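Side-chain contacts in probable cell division protein WhiA (Thermotoga maritima, PDB 3HYI), which is predicted to act in cell division and chromosome segregation, joining a degenerate LAGLIDADG homing endonuclease domain to a DNA-binding helix-turn-helix domain: residues A[16-21]-A[62-67]; A[33-38]-A[56-61]; A[117-122]-A[179-184]. All blocks are in the same frame, centred on the assembly; numbering follows the deposited sequence.

Contact 1: residues A[16-21]-A[62-67]; sequences ELVNVP and LLNLMK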
ATOM      1  N   GLU A  16      -4.923   6.043 -19.351  1.00 23.78           N
ATOM      2  CA  GLU A  16      -4.540   7.462 -19.340  1.00 23.89           C
ATOM      3  C   GLU A  16      -3.354   7.764 -20.258  1.00 23.76           C
ATOM      4  O   GLU A  16      -3.180   8.900 -20.697  1.00 23.66           O
ATOM      5  CB  GLU A  16      -4.192   7.931 -17.918  1.00 23.95           C
ATOM      6  CG  GLU A  16      -5.390   8.147 -17.008  1.00 24.46           C
ATOM      7  CD  GLU A  16      -5.068   9.021 -15.799  1.00 25.08           C
ATOM      8  OE1 GLU A  16      -4.358  10.038 -15.956  1.00 25.43           O
ATOM      9  OE2 GLU A  16      -5.539   8.699 -14.691  1.00 25.50           O
ATOM     10  N   LEU A  17      -2.540   6.748 -20.538  1.00 23.76           N
ATOM     11  CA  LEU A  17      -1.308   6.924 -21.303  1.00 23.74           C
ATOM     12  C   LEU A  17      -1.458   6.721 -22.814  1.00 23.85           C
ATOM     13  O   LEU A  17      -0.533   7.023 -23.565  1.00 23.90           O
ATOM     14  CB  LEU A  17      -0.238   5.977 -20.764  1.00 23.61           C
ATOM     15  CG  LEU A  17       0.081   6.124 -19.273  1.00 23.48           C
ATOM     16  CD1 LEU A  17       1.112   5.090 -18.842  1.00 22.85           C
ATOM     17  CD2 LEU A  17       0.566   7.535 -18.959  1.00 23.27           C
ATOM     18  N   VAL A  18      -2.611   6.228 -23.258  1.00 24.07           N
ATOM     19  CA  VAL A  18      -2.809   5.875 -24.670  1.00 24.26           C
ATOM     20  C   VAL A  18      -2.672   7.076 -25.619  1.00 24.51           C
ATOM     21  O   VAL A  18      -2.195   6.919 -26.745  1.00 24.57           O
ATOM     22  CB  VAL A  18      -4.185   5.180 -24.888  1.00 24.26           C
ATOM     23  CG1 VAL A  18      -4.469   4.970 -26.373  1.00 23.82           C
ATOM     24  CG2 VAL A  18      -4.225   3.851 -24.154  1.00 24.20           C
ATOM     25  N   ASN A  19      -3.076   8.262 -25.160  1.00 24.75           N
ATOM     26  CA  ASN A  19      -3.048   9.478 -25.982  1.00 25.02           C
ATOM     27  C   ASN A  19      -2.130  10.589 -25.454  1.00 25.05           C
ATOM     28  O   ASN A  19      -2.270  11.747 -25.845  1.00 25.02           O
ATOM     29  CB  ASN A  19      -4.470  10.021 -26.155  1.00 25.03           C
ATOM     30  CG  ASN A  19      -5.347   9.092 -26.966  1.00 25.23           C
ATOM     31  OD1 ASN A  19      -5.049   8.794 -28.123  1.00 25.86           O
ATOM     32  ND2 ASN A  19      -6.437   8.627 -26.363  1.00 24.89           N
ATOM     33  N   VAL A  20      -1.189  10.235 -24.579  1.00 25.22           N
ATOM     34  CA  VAL A  20      -0.146  11.167 -24.140  1.00 25.26           C
ATOM     35  C   VAL A  20       0.612  11.687 -25.375  1.00 25.18           C
ATOM     36  O   VAL A  20       0.813  10.939 -26.325  1.00 25.11           O
ATOM     37  CB  VAL A  20       0.831  10.482 -23.144  1.00 25.29           C
ATOM     38  CG1 VAL A  20       2.130  11.274 -22.997  1.00 25.40           C
ATOM     39  CG2 VAL A  20       0.159  10.299 -21.790  1.00 25.39           C
ATOM     40  N   PRO A  21       1.008  12.976 -25.382  1.00 25.18           N
ATOM     41  CA  PRO A  21       1.711  13.540 -26.545  1.00 25.22           C
ATOM     42  C   PRO A  21       2.932  12.756 -27.056  1.00 25.08           C
ATOM     43  O   PRO A  21       3.578  12.031 -26.300  1.00 25.25           O
ATOM     44  CB  PRO A  21       2.152  14.920 -26.046  1.00 25.22           C
ATOM     45  CG  PRO A  21       1.158  15.277 -25.017  1.00 25.19           C
ATOM     46  CD  PRO A  21       0.795  13.994 -24.334  1.00 25.26           C
ATOM     47  N   LEU A  62       0.886   1.237 -28.827  1.00 21.30           N
ATOM     48  CA  LEU A  62       1.821   0.710 -29.819  1.00 21.42           C
ATOM     49  C   LEU A  62       1.366   1.053 -31.232  1.00 21.48           C
ATOM     50  O   LEU A  62       2.184   1.419 -32.076  1.00 21.62           O
ATOM     51  CB  LEU A  62       1.968  -0.808 -29.674  1.00 21.47           C
ATOM     52  CG  LEU A  62       2.969  -1.505 -30.598  1.00 21.33           C
ATOM     53  CD1 LEU A  62       4.380  -0.976 -30.373  1.00 21.47           C
ATOM     54  CD2 LEU A  62       2.919  -3.020 -30.417  1.00 21.07           C
ATOM     55  N   LEU A  63       0.065   0.932 -31.485  1.00 21.42           N
ATOM     56  CA  LEU A  63      -0.489   1.274 -32.792  1.00 21.44           C
ATOM     57  C   LEU A  63      -0.350   2.764 -33.082  1.00 21.48           C
ATOM     58  O   LEU A  63      -0.052   3.152 -34.214  1.00 21.46           O
ATOM     59  CB  LEU A  63      -1.959   0.848 -32.903  1.00 21.33           C
ATOM     60  CG  LEU A  63      -2.258  -0.654 -32.938  1.00 21.27           C
ATOM     61  CD1 LEU A  63      -3.755  -0.884 -33.163  1.00 21.39           C
ATOM     62  CD2 LEU A  63      -1.443  -1.378 -33.999  1.00 20.61           C
ATOM     63  N   ASN A  64      -0.559   3.595 -32.063  1.00 21.61           N
ATOM     64  CA  ASN A  64      -0.405   5.043 -32.222  1.00 21.80           C
ATOM     65  C   ASN A  64       1.044   5.466 -32.492  1.00 22.06           C
ATOM     66  O   ASN A  64       1.285   6.416 -33.241  1.00 22.29           O
ATOM     67  CB  ASN A  64      -0.948   5.784 -31.000  1.00 21.67           C
ATOM     68  CG  ASN A  64      -2.463   5.662 -30.855  1.00 21.22           C
ATOM     69  OD1 ASN A  64      -3.165   5.260 -31.784  1.00 20.10           O
ATOM     70  ND2 ASN A  64      -2.971   6.022 -29.679  1.00 19.67           N
ATOM     71  N   LEU A  65       1.999   4.768 -31.883  1.00 22.23           N
ATOM     72  CA  LEU A  65       3.424   5.023 -32.129  1.00 22.48           C
ATOM     73  C   LEU A  65       3.811   4.671 -33.562  1.00 22.50           C
ATOM     74  O   LEU A  65       4.503   5.438 -34.233  1.00 22.56           O
ATOM     75  CB  LEU A  65       4.296   4.224 -31.150  1.00 22.52           C
ATOM     76  CG  LEU A  65       4.725   4.887 -29.833  1.00 22.71           C
ATOM     77  CD1 LEU A  65       3.823   6.030 -29.444  1.00 23.15           C
ATOM     78  CD2 LEU A  65       4.770   3.845 -28.723  1.00 22.15           C
ATOM     79  N   MET A  66       3.363   3.505 -34.018  1.00 22.58           N
ATOM     80  CA  MET A  66       3.616   3.056 -35.391  1.00 22.67           C
ATOM     81  C   MET A  66       2.962   3.967 -36.431  1.00 22.54           C
ATOM     82  O   MET A  66       3.489   4.141 -37.531  1.00 22.39           O
ATOM     83  CB  MET A  66       3.130   1.616 -35.578  1.00 22.77           C
ATOM     84  CG  MET A  66       3.940   0.584 -34.807  1.00 23.26           C
ATOM     85  SD  MET A  66       5.692   0.571 -35.240  1.00 24.60           S
ATOM     86  CE  MET A  66       5.661  -0.396 -36.748  1.00 23.95           C
ATOM     87  N   LYS A  67       1.816   4.536 -36.071  1.00 22.49           N
ATOM     88  CA  LYS A  67       1.114   5.502 -36.914  1.00 22.55           C
ATOM     89  C   LYS A  67       1.886   6.820 -36.995  1.00 22.56           C
ATOM     90  O   LYS A  67       1.994   7.414 -38.067  1.00 22.38           O
ATOM     91  CB  LYS A  67      -0.289   5.741 -36.357  1.00 22.60           C
ATOM     92  CG  LYS A  67      -1.095   6.842 -37.030  1.00 22.81           C
ATOM     93  CD  LYS A  67      -2.419   7.031 -36.299  1.00 23.35           C
ATOM     94  CE  LYS A  67      -3.078   8.357 -36.633  1.00 23.68           C
ATOM     95  NZ  LYS A  67      -3.787   8.308 -37.937  1.00 23.17           N
TER
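A type I beta turn running from Leu17 to Val20, in the loop between helices 9-16 and 25-39, meets helix 56-68 in the degenerate LAGLIDADG homing endonuclease domain at the surface of the protein, where Asn64 reaches across to Val18. The one hydrogen bond of the contact runs from Asn64 ND2 to Val18 O at 3.2 Å. It is bent, with an N-H...O angle of 146°. The carbonyl oxygen lies almost in the amide plane of Asn64, whereas the donor stands above the carbonyl plane of Val18. CG of Asn64 is anti to the carbonyl carbon (chi1 -67°), which carries the amide out from the helix toward the turn. Val18 O also accepts from Arg61 NH1, so two donors grip this oxygen; the same guanidinium nitrogen bonds to Val20 O and ties both ends of the Val18-Val20 segment to helix 56-68. Beyond this bonding the side chains only touch the amide of Asn64. Val18 crosses the Asn64 side chain at about a right angle, and Asn19, on the exposed side, turns its amide to within 26° of the plane of the Asn64 amide. Beside the bonded oxygen, Val18 CG1 rests 3.8 Å from Asn64 ND2.

Contact 2: residues A[33-38]-A[56-61]; sequences LGFIKA and FAASRR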
ATOM      1  N   LEU A  33      11.180   1.488 -28.286  1.00 20.89           N
ATOM      2  CA  LEU A  33      12.272   0.651 -27.787  1.00 20.99           C
ATOM      3  C   LEU A  33      11.909   0.033 -26.439  1.00 21.13           C
ATOM      4  O   LEU A  33      12.261  -1.115 -26.168  1.00 21.03           O
ATOM      5  CB  LEU A  33      13.568   1.462 -27.665  1.00 21.05           C
ATOM      6  CG  LEU A  33      14.833   0.658 -27.347  1.00 21.38           C
ATOM      7  CD1 LEU A  33      15.232  -0.211 -28.538  1.00 21.78           C
ATOM      8  CD2 LEU A  33      15.974   1.586 -26.944  1.00 21.67           C
ATOM      9  N   GLY A  34      11.201   0.797 -25.606  1.00 21.30           N
ATOM     10  CA  GLY A  34      10.664   0.292 -24.344  1.00 21.40           C
ATOM     11  C   GLY A  34       9.740  -0.894 -24.553  1.00 21.52           C
ATOM     12  O   GLY A  34       9.852  -1.903 -23.859  1.00 21.51           O
ATOM     13  N   PHE A  35       8.824  -0.762 -25.511  1.00 21.75           N
ATOM     14  CA  PHE A  35       7.959  -1.870 -25.936  1.00 21.74           C
ATOM     15  C   PHE A  35       8.787  -3.045 -26.454  1.00 22.11           C
ATOM     16  O   PHE A  35       8.542  -4.196 -26.082  1.00 22.18           O
ATOM     17  CB  PHE A  35       7.000  -1.419 -27.047  1.00 21.55           C
ATOM     18  CG  PHE A  35       5.721  -0.795 -26.553  1.00 21.19           C
ATOM     19  CD1 PHE A  35       4.578  -1.567 -26.385  1.00 20.58           C
ATOM     20  CD2 PHE A  35       5.646   0.569 -26.299  1.00 20.77           C
ATOM     21  CE1 PHE A  35       3.384  -0.993 -25.945  1.00 20.83           C
ATOM     22  CE2 PHE A  35       4.457   1.151 -25.861  1.00 20.84           C
ATOM     23  CZ  PHE A  35       3.324   0.367 -25.685  1.00 20.57           C
ATOM     24  N   ILE A  36       9.760  -2.745 -27.317  1.00 22.46           N
ATOM     25  CA  ILE A  36      10.624  -3.767 -27.914  1.00 22.66           C
ATOM     26  C   ILE A  36      11.446  -4.509 -26.859  1.00 23.08           C
ATOM     27  O   ILE A  36      11.479  -5.740 -26.852  1.00 23.22           O
ATOM     28  CB  ILE A  36      11.588  -3.164 -28.963  1.00 22.62           C
ATOM     29  CG1 ILE A  36      10.815  -2.672 -30.190  1.00 22.33           C
ATOM     30  CG2 ILE A  36      12.631  -4.194 -29.396  1.00 22.56           C
ATOM     31  CD1 ILE A  36      11.684  -1.972 -31.217  1.00 21.75           C
ATOM     32  N   LYS A  37      12.104  -3.763 -25.976  1.00 23.66           N
ATOM     33  CA  LYS A  37      12.936  -4.367 -24.930  1.00 24.19           C
ATOM     34  C   LYS A  37      12.119  -5.230 -23.964  1.00 24.55           C
ATOM     35  O   LYS A  37      12.563  -6.308 -23.562  1.00 24.61           O
ATOM     36  CB  LYS A  37      13.689  -3.290 -24.142  1.00 24.31           C
ATOM     37  CG  LYS A  37      14.806  -2.580 -24.910  1.00 24.80           C
ATOM     38  CD  LYS A  37      15.848  -3.549 -25.443  1.00 25.13           C
ATOM     39  CE  LYS A  37      17.149  -2.834 -25.782  1.00 25.89           C
ATOM     40  NZ  LYS A  37      18.056  -3.683 -26.611  1.00 26.12           N
ATOM     41  N   ALA A  38      10.930  -4.757 -23.600  1.00 24.94           N
ATOM     42  CA  ALA A  38      10.081  -5.459 -22.635  1.00 25.25           C
ATOM     43  C   ALA A  38       9.344  -6.656 -23.241  1.00 25.58           C
ATOM     44  O   ALA A  38       9.352  -7.746 -22.666  1.00 25.46           O
ATOM     45  CB  ALA A  38       9.082  -4.490 -22.007  1.00 25.07           C
ATOM     46  N   PHE A  56      -4.746  -3.963 -23.492  1.00 20.59           N
ATOM     47  CA  PHE A  56      -5.347  -3.302 -24.652  1.00 20.45           C
ATOM     48  C   PHE A  56      -4.906  -1.845 -24.748  1.00 20.23           C
ATOM     49  O   PHE A  56      -4.743  -1.320 -25.847  1.00 20.18           O
ATOM     50  CB  PHE A  56      -6.874  -3.383 -24.611  1.00 20.41           C
ATOM     51  CG  PHE A  56      -7.410  -4.746 -24.932  1.00 20.67           C
ATOM     52  CD1 PHE A  56      -7.920  -5.566 -23.929  1.00 20.48           C
ATOM     53  CD2 PHE A  56      -7.394  -5.219 -26.236  1.00 20.35           C
ATOM     54  CE1 PHE A  56      -8.411  -6.824 -24.229  1.00 20.29           C
ATOM     55  CE2 PHE A  56      -7.879  -6.478 -26.539  1.00 20.30           C
ATOM     56  CZ  PHE A  56      -8.386  -7.283 -25.535  1.00 20.25           C
ATOM     57  N   ALA A  57      -4.727  -1.194 -23.600  1.00 20.02           N
ATOM     58  CA  ALA A  57      -4.181   0.164 -23.565  1.00 19.94           C
ATOM     59  C   ALA A  57      -2.785   0.185 -24.189  1.00 19.88           C
ATOM     60  O   ALA A  57      -2.478   1.051 -25.008  1.00 19.73           O
ATOM     61  CB  ALA A  57      -4.131   0.685 -22.137  1.00 19.87           C
ATOM     62  N   ALA A  58      -1.952  -0.778 -23.798  1.00 19.88           N
ATOM     63  CA  ALA A  58      -0.610  -0.932 -24.368  1.00 19.99           C
ATOM     64  C   ALA A  58      -0.651  -1.197 -25.876  1.00 19.98           C
ATOM     65  O   ALA A  58       0.141  -0.635 -26.625  1.00 19.87           O
ATOM     66  CB  ALA A  58       0.145  -2.048 -23.661  1.00 19.87           C
ATOM     67  N   SER A  59      -1.581  -2.044 -26.311  1.00 20.20           N
ATOM     68  CA  SER A  59      -1.726  -2.378 -27.732  1.00 20.42           C
ATOM     69  C   SER A  59      -2.102  -1.149 -28.558  1.00 20.52           C
ATOM     70  O   SER A  59      -1.567  -0.939 -29.647  1.00 20.52           O
ATOM     71  CB  SER A  59      -2.783  -3.472 -27.930  1.00 20.44           C
ATOM     72  OG  SER A  59      -2.527  -4.596 -27.103  1.00 20.59           O
ATOM     73  N   ARG A  60      -3.022  -0.346 -28.032  1.00 20.69           N
ATOM     74  CA  ARG A  60      -3.456   0.886 -28.693  1.00 20.88           C
ATOM     75  C   ARG A  60      -2.357   1.945 -28.754  1.00 20.94           C
ATOM     76  O   ARG A  60      -2.250   2.672 -29.741  1.00 20.98           O
ATOM     77  CB  ARG A  60      -4.677   1.467 -27.987  1.00 20.82           C
ATOM     78  CG  ARG A  60      -5.935   0.653 -28.190  1.00 21.29           C
ATOM     79  CD  ARG A  60      -7.169   1.456 -27.836  1.00 21.60           C
ATOM     80  NE  ARG A  60      -8.376   0.785 -28.304  1.00 21.88           N
ATOM     81  CZ  ARG A  60      -9.080  -0.105 -27.611  1.00 21.25           C
ATOM     82  NH1 ARG A  60      -8.722  -0.458 -26.382  1.00 21.68           N
ATOM     83  NH2 ARG A  60     -10.160  -0.647 -28.158  1.00 20.69           N
ATOM     84  N   ARG A  61      -1.556   2.038 -27.698  1.00 20.97           N
ATOM     85  CA  ARG A  61      -0.412   2.942 -27.687  1.00 21.18           C
ATOM     86  C   ARG A  61       0.614   2.537 -28.737  1.00 21.26           C
ATOM     87  O   ARG A  61       1.149   3.391 -29.444  1.00 21.56           O
ATOM     88  CB  ARG A  61       0.247   2.971 -26.304  1.00 21.09           C
ATOM     89  CG  ARG A  61       1.372   3.988 -26.170  1.00 21.22           C
ATOM     90  CD  ARG A  61       0.849   5.404 -26.294  1.00 21.43           C
ATOM     91  NE  ARG A  61       1.898   6.403 -26.116  1.00 21.49           N
ATOM     92  CZ  ARG A  61       1.748   7.706 -26.329  1.00 21.10           C
ATOM     93  NH1 ARG A  61       0.581   8.186 -26.743  1.00 21.57           N
ATOM     94  NH2 ARG A  61       2.772   8.527 -26.141  1.00 20.71           N
TER
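Phe35 of helix 25-39 drives the far end of its ring against the backbone of helix 56-68 at Ala58, and this is the tight part of the contact. CE1 of Phe35 comes within 3.3 Å of Ala58 O and CZ within 3.5 Å of the same oxygen, an oblique approach in which ring carbons press on a helix carbonyl. Ala58 CB adds an apolar touch at 4.1 Å from Phe35 CE1. With CG beside the backbone N (chi1 -86°), the ring projects across the gap between the helical segments, whose nearest CA atoms, those of Phe35 and Ala58, stand 8.8 Å apart. Both segments lie in the N-terminal LAGLIDADG-like region, where strands 40-43 and 48-53 connect their helices, and Phe51 of the second strand also touches the Phe35 ring. An alanine in place of Phe35 would probably open a gap beside Ala58 and leave the aliphatic base of Arg61 without its aromatic neighbour. Arg61 makes the looser part: its CB and CG each lie 4.1 Å from Phe35 CZ. Its chain then bends at chi2 (65°) and carries the guanidinium away from the ring, to a salt bridge of NE with Glu31, one turn earlier on the same helix as Phe35, and NH1 to the 16-21 loop at Val20 O. On the solvent side, exposed Arg60 directs its CB away from helix 25-39.

Contact 3: residues A[117-122]-A[179-184]; sequences GLFLSG and LVFLEA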
ATOM      1  N   GLY A 117       7.045   3.203 -22.258  1.00 20.77           N
ATOM      2  CA  GLY A 117       6.999   1.989 -23.066  1.00 20.66           C
ATOM      3  C   GLY A 117       7.204   0.726 -22.248  1.00 20.51           C
ATOM      4  O   GLY A 117       6.464  -0.245 -22.406  1.00 20.43           O
ATOM      5  N   LEU A 118       8.213   0.743 -21.377  1.00 20.41           N
ATOM      6  CA  LEU A 118       8.496  -0.385 -20.479  1.00 20.26           C
ATOM      7  C   LEU A 118       7.299  -0.732 -19.596  1.00 20.26           C
ATOM      8  O   LEU A 118       6.961  -1.902 -19.422  1.00 20.19           O
ATOM      9  CB  LEU A 118       9.701  -0.077 -19.582  1.00 20.15           C
ATOM     10  CG  LEU A 118      11.106  -0.185 -20.180  1.00 20.11           C
ATOM     11  CD1 LEU A 118      12.148   0.154 -19.119  1.00 19.44           C
ATOM     12  CD2 LEU A 118      11.361  -1.578 -20.754  1.00 20.27           C
ATOM     13  N   PHE A 119       6.672   0.300 -19.043  1.00 20.32           N
ATOM     14  CA  PHE A 119       5.558   0.141 -18.119  1.00 20.39           C
ATOM     15  C   PHE A 119       4.284  -0.337 -18.805  1.00 20.51           C
ATOM     16  O   PHE A 119       3.612  -1.246 -18.312  1.00 20.41           O
ATOM     17  CB  PHE A 119       5.282   1.465 -17.403  1.00 20.41           C
ATOM     18  CG  PHE A 119       4.118   1.408 -16.461  1.00 20.10           C
ATOM     19  CD1 PHE A 119       2.880   1.911 -16.835  1.00 19.84           C
ATOM     20  CD2 PHE A 119       4.256   0.835 -15.205  1.00 19.95           C
ATOM     21  CE1 PHE A 119       1.806   1.858 -15.971  1.00 19.86           C
ATOM     22  CE2 PHE A 119       3.179   0.776 -14.331  1.00 19.79           C
ATOM     23  CZ  PHE A 119       1.954   1.289 -14.713  1.00 19.76           C
ATOM     24  N   LEU A 120       3.942   0.293 -19.926  1.00 20.76           N
ATOM     25  CA  LEU A 120       2.750  -0.089 -20.681  1.00 20.84           C
ATOM     26  C   LEU A 120       2.811  -1.549 -21.111  1.00 21.14           C
ATOM     27  O   LEU A 120       1.856  -2.301 -20.911  1.00 21.36           O
ATOM     28  CB  LEU A 120       2.567   0.810 -21.913  1.00 20.78           C
ATOM     29  CG  LEU A 120       1.878   2.159 -21.681  1.00 20.10           C
ATOM     30  CD1 LEU A 120       2.053   3.041 -22.893  1.00 19.43           C
ATOM     31  CD2 LEU A 120       0.391   1.985 -21.355  1.00 19.46           C
ATOM     32  N   SER A 121       3.943  -1.947 -21.684  1.00 21.38           N
ATOM     33  CA  SER A 121       4.082  -3.272 -22.286  1.00 21.65           C
ATOM     34  C   SER A 121       4.257  -4.387 -21.249  1.00 21.77           C
ATOM     35  O   SER A 121       3.531  -5.382 -21.279  1.00 21.69           O
ATOM     36  CB  SER A 121       5.254  -3.288 -23.282  1.00 21.53           C
ATOM     37  OG  SER A 121       6.486  -2.971 -22.655  1.00 21.77           O
ATOM     38  N   GLY A 122       5.216  -4.218 -20.340  1.00 21.90           N
ATOM     39  CA  GLY A 122       5.560  -5.272 -19.382  1.00 22.11           C
ATOM     40  C   GLY A 122       5.426  -4.915 -17.911  1.00 22.35           C
ATOM     41  O   GLY A 122       5.761  -5.728 -17.046  1.00 22.30           O
ATOM     42  N   LEU A 179       4.239   7.836  -7.293  1.00 25.03           N
ATOM     43  CA  LEU A 179       3.550   9.018  -7.814  1.00 24.76           C
ATOM     44  C   LEU A 179       4.446   9.844  -8.739  1.00 24.52           C
ATOM     45  O   LEU A 179       3.984  10.346  -9.767  1.00 24.42           O
ATOM     46  CB  LEU A 179       3.026   9.890  -6.664  1.00 24.71           C
ATOM     47  CG  LEU A 179       1.821   9.310  -5.917  1.00 24.66           C
ATOM     48  CD1 LEU A 179       1.550  10.081  -4.635  1.00 23.89           C
ATOM     49  CD2 LEU A 179       0.588   9.300  -6.819  1.00 24.45           C
ATOM     50  N   VAL A 180       5.718   9.983  -8.368  1.00 24.21           N
ATOM     51  CA  VAL A 180       6.705  10.675  -9.201  1.00 24.01           C
ATOM     52  C   VAL A 180       6.857   9.963 -10.541  1.00 24.01           C
ATOM     53  O   VAL A 180       6.861  10.596 -11.598  1.00 23.96           O
ATOM     54  CB  VAL A 180       8.092  10.734  -8.517  1.00 23.95           C
ATOM     55  CG1 VAL A 180       9.118  11.369  -9.444  1.00 23.84           C
ATOM     56  CG2 VAL A 180       8.015  11.500  -7.200  1.00 23.61           C
ATOM     57  N   PHE A 181       6.988   8.640 -10.472  1.00 23.95           N
ATOM     58  CA  PHE A 181       7.102   7.794 -11.652  1.00 23.93           C
ATOM     59  C   PHE A 181       5.892   7.962 -12.563  1.00 23.79           C
ATOM     60  O   PHE A 181       6.037   8.205 -13.765  1.00 23.82           O
ATOM     61  CB  PHE A 181       7.231   6.327 -11.227  1.00 24.00           C
ATOM     62  CG  PHE A 181       7.425   5.374 -12.371  1.00 24.15           C
ATOM     63  CD1 PHE A 181       8.703   5.017 -12.783  1.00 24.29           C
ATOM     64  CD2 PHE A 181       6.331   4.827 -13.031  1.00 24.19           C
ATOM     65  CE1 PHE A 181       8.886   4.135 -13.841  1.00 24.14           C
ATOM     66  CE2 PHE A 181       6.506   3.945 -14.090  1.00 23.80           C
ATOM     67  CZ  PHE A 181       7.785   3.596 -14.494  1.00 23.86           C
ATOM     68  N   LEU A 182       4.702   7.840 -11.982  1.00 23.63           N
ATOM     69  CA  LEU A 182       3.460   7.916 -12.749  1.00 23.58           C
ATOM     70  C   LEU A 182       3.259   9.285 -13.390  1.00 23.49           C
ATOM     71  O   LEU A 182       2.865   9.373 -14.552  1.00 23.46           O
ATOM     72  CB  LEU A 182       2.254   7.560 -11.872  1.00 23.52           C
ATOM     73  CG  LEU A 182       2.155   6.089 -11.449  1.00 23.37           C
ATOM     74  CD1 LEU A 182       1.008   5.907 -10.474  1.00 23.29           C
ATOM     75  CD2 LEU A 182       1.987   5.170 -12.652  1.00 23.11           C
ATOM     76  N   GLU A 183       3.531  10.347 -12.635  1.00 23.52           N
ATOM     77  CA  GLU A 183       3.404  11.703 -13.163  1.00 23.52           C
ATOM     78  C   GLU A 183       4.440  11.988 -14.254  1.00 23.45           C
ATOM     79  O   GLU A 183       4.130  12.644 -15.245  1.00 23.27           O
ATOM     80  CB  GLU A 183       3.520  12.742 -12.049  1.00 23.50           C
ATOM     81  CG  GLU A 183       3.235  14.159 -12.537  1.00 23.81           C
ATOM     82  CD  GLU A 183       2.987  15.147 -11.420  1.00 24.47           C
ATOM     83  OE1 GLU A 183       3.071  14.764 -10.232  1.00 25.35           O
ATOM     84  OE2 GLU A 183       2.713  16.323 -11.735  1.00 24.82           O
ATOM     85  N   ALA A 184       5.660  11.494 -14.063  1.00 23.52           N
ATOM     86  CA  ALA A 184       6.722  11.638 -15.061  1.00 23.63           C
ATOM     87  C   ALA A 184       6.298  11.079 -16.422  1.00 23.76           C
ATOM     88  O   ALA A 184       6.523  11.716 -17.450  1.00 23.81           O
ATOM     89  CB  ALA A 184       8.001  10.957 -14.579  1.00 23.53           C
TER
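Between the helical segments 117-122 and 179-184 the backbones come nearest at Phe119 and Leu182, whose CA atoms are 9.7 Å apart, a spacing bridged by side chains alone. Both segments lie in the second LAGLIDADG-like region of WhiA, and strand 134-138 lines the contact with Leu134, which touches Phe119, Phe181 and Leu182. Phe119 and Phe181 form an offset edge-to-face pair, the edge of Phe181 directed toward the face of Phe119, with ring centroids 6.0 Å apart and planes inclined at 64°. The nearest atoms are Phe119 CD2 and Phe181 CE2, at 4.0 Å. In both residues CG stands anti to the backbone N (chi1 178° for Phe119, -177° for Phe181), and each CB points toward the opposing helix, which brings the rings together between the backbones. Leu182 adds a looser apolar touch, its CD2 lying 4.4 Å from Phe119 CZ. Phe119 also takes part in a cation-pi interaction with Lys14, which donates to Leu120 O as well. Ile136 and Leu151 add further apolar neighbours to Phe181, placing its ring in the buried interior. Within helix 108-122, Ser121 doubles the hydrogen bonding at Gly117 O: its N and OG approach from opposite faces of the carbonyl plane, and Ser121 OG donates to Gly117 O at 2.7 Å.

Overall arrangement
Contact 1 lies at the surface, while contacts 2 and 3 are buried, and the chemistry follows: a bent amide-to-carbonyl hydrogen bond outside; within, a ring on a helix carbonyl in contact 2 and a wholly apolar aromatic cluster across contact 3. Contacts 1 and 2 share helix 56-68, their centres about 9 Å apart, and contact 2 is nested in the chain loop that contact 1 closes. Contact 3 follows in series, in the second LAGLIDADG-like region, yet abuts both: Leu17 CD1 packs 4.1 Å from Leu120 CD2, and Arg61 CG lies 3.5 Å from Leu120 CD1. Helix 108-122 thus lies against helices 25-39 and 56-68, bringing the two regions together, while contact 3 itself joins it to helix 175-184.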